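Magnetosome protein MamA (Magnetospirillum gryphiswaldense, PDB 3AS8) is a tetratricopeptide-repeat protein associated with magnetosomes that recognises itself to assemble into larger complexes and probably offers a scaffold for protein-protein interactions. Local coordinates at residues L82-V87 with P97-K101. Sequence-based numbering, arbitrary orientation.
Sequences LGLTYV and PLLVK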
loop_
_atom_site.group_PDB
_atom_site.type_symbol
_atom_site.label_atom_id
_atom_site.label_comp_id
_atom_site.label_asym_id
_atom_site.label_seq_id
_atom_site.Cartn_x
_atom_site.Cartn_y
_atom_site.Cartn_z
ATOM N N LEU A 82 0.616 4.795 -3.860
ATOM C CA LEU A 82 0.272 5.959 -3.119
ATOM C C LEU A 82 -0.613 5.593 -1.914
ATOM O O LEU A 82 -0.360 6.055 -0.819
ATOM C CB LEU A 82 -0.420 6.970 -3.973
ATOM C CG LEU A 82 -0.864 8.293 -3.398
ATOM C CD1 LEU A 82 0.369 8.988 -2.678
ATOM C CD2 LEU A 82 -1.580 9.199 -4.546
ATOM N N GLY A 83 -1.618 4.742 -2.122
ATOM C CA GLY A 83 -2.500 4.308 -1.028
ATOM C C GLY A 83 -1.708 3.618 0.047
ATOM O O GLY A 83 -1.865 3.912 1.224
ATOM N N LEU A 84 -0.849 2.679 -0.321
ATOM C CA LEU A 84 -0.005 2.047 0.693
ATOM C C LEU A 84 0.926 3.007 1.438
ATOM O O LEU A 84 1.196 2.836 2.659
ATOM C CB LEU A 84 0.807 0.845 0.089
ATOM C CG LEU A 84 -0.112 -0.310 -0.357
ATOM C CD1 LEU A 84 0.677 -1.420 -1.124
ATOM C CD2 LEU A 84 -0.899 -0.855 0.910
ATOM N N THR A 85 1.471 3.968 0.689
ATOM C CA THR A 85 2.376 4.931 1.276
ATOM C C THR A 85 1.632 5.805 2.284
ATOM O O THR A 85 2.152 6.026 3.369
ATOM C CB THR A 85 3.149 5.782 0.264
ATOM O OG1 THR A 85 3.947 4.917 -0.552
ATOM C CG2 THR A 85 4.126 6.700 1.000
ATOM N N TYR A 86 0.434 6.252 1.948
ATOM C CA TYR A 86 -0.384 6.994 2.910
ATOM C C TYR A 86 -0.613 6.277 4.238
ATOM O O TYR A 86 -0.479 6.886 5.359
ATOM C CB TYR A 86 -1.677 7.384 2.269
ATOM C CG TYR A 86 -1.621 8.527 1.271
ATOM C CD1 TYR A 86 -0.782 9.652 1.442
ATOM C CD2 TYR A 86 -2.565 8.589 0.275
ATOM C CE1 TYR A 86 -0.855 10.758 0.518
ATOM C CE2 TYR A 86 -2.653 9.642 -0.603
ATOM C CZ TYR A 86 -1.819 10.729 -0.477
ATOM O OH TYR A 86 -1.962 11.746 -1.429
ATOM N N VAL A 87 -0.916 4.965 4.180
ATOM C CA VAL A 87 -1.114 4.230 5.427
ATOM C C VAL A 87 0.204 4.302 6.212
ATOM O O VAL A 87 0.212 4.486 7.460
ATOM C CB VAL A 87 -1.497 2.721 5.176
ATOM C CG1 VAL A 87 -1.548 2.004 6.536
ATOM C CG2 VAL A 87 -2.769 2.632 4.317
ATOM N N PRO A 97 -9.952 5.912 -0.137
ATOM C CA PRO A 97 -10.486 5.834 -1.500
ATOM C C PRO A 97 -9.572 5.123 -2.505
ATOM O O PRO A 97 -10.074 4.428 -3.386
ATOM C CB PRO A 97 -10.691 7.314 -1.922
ATOM C CG PRO A 97 -10.493 8.129 -0.686
ATOM C CD PRO A 97 -9.859 7.292 0.380
ATOM N N LEU A 98 -8.266 5.270 -2.363
ATOM C CA LEU A 98 -7.342 4.643 -3.278
ATOM C C LEU A 98 -7.362 3.118 -3.078
ATOM O O LEU A 98 -7.440 2.353 -4.038
ATOM C CB LEU A 98 -5.901 5.207 -3.064
ATOM C CG LEU A 98 -5.673 6.721 -3.423
ATOM C CD1 LEU A 98 -4.338 7.278 -2.845
ATOM C CD2 LEU A 98 -5.753 6.974 -4.902
ATOM N N LEU A 99 -7.263 2.694 -1.815
ATOM C CA LEU A 99 -7.298 1.260 -1.510
ATOM C C LEU A 99 -8.657 0.589 -1.837
ATOM O O LEU A 99 -8.646 -0.555 -2.237
ATOM C CB LEU A 99 -6.862 0.970 -0.058
ATOM C CG LEU A 99 -5.483 1.441 0.321
ATOM C CD1 LEU A 99 -5.216 1.215 1.844
ATOM C CD2 LEU A 99 -4.337 0.850 -0.523
ATOM N N VAL A 100 -9.804 1.263 -1.636
ATOM C CA VAL A 100 -11.067 0.749 -2.128
ATOM C C VAL A 100 -10.990 0.467 -3.608
ATOM O O VAL A 100 -11.452 -0.563 -4.085
ATOM C CB VAL A 100 -12.252 1.693 -1.758
ATOM C CG1 VAL A 100 -13.664 1.308 -2.456
ATOM C CG2 VAL A 100 -12.378 1.769 -0.218
ATOM N N LYS A 101 -10.430 1.401 -4.381
ATOM C CA LYS A 101 -10.426 1.255 -5.818
ATOM C C LYS A 101 -9.472 0.172 -6.227
ATOM O O LYS A 101 -9.766 -0.646 -7.104
ATOM C CB LYS A 101 -10.039 2.605 -6.447
ATOM C CG LYS A 101 -9.893 2.575 -7.985
ATOM C CD LYS A 101 -9.267 3.931 -8.474
ATOM C CE LYS A 101 -9.510 4.175 -9.955
ATOM N NZ LYS A 101 -10.880 4.555 -10.273
#
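Segments 82-87 and 97-101, on the two helices of a hairpin (76-88 and 92-105), run roughly antiparallel, 136° between their N-to-C directions, their axes 8.9 Å apart at closest. The backbones are nearest at G83, whose CA lies 5.3 Å from the CA of L98. A CB on G83 would sit only 2.8 Å from L99 CD2, so the bare backbone is what lets L98 and L99 straddle this turn. L98 puts its CD1 3.7 Å from L82 CG and 3.7 Å from Y86 CE2, meeting the tyrosine ring at its edge. L99 goes the other way round G83: its CD1 is 3.8 Å from V87 CG2, and its CD2 packs 3.9 Å from the backbone N of L84. The Y86 hydroxyl is hydrogen-bonded to E66 of helix 58-71, while L99 also touches L116 of helix 110-122, linking this pair to neighbouring helices of the superhelix. G83 fits the small position of TPR helix A, and L99 the large hydrophobic position of helix B that packs against it; no hydrogen bond crosses between the segments, so their contact rests on apolar packing.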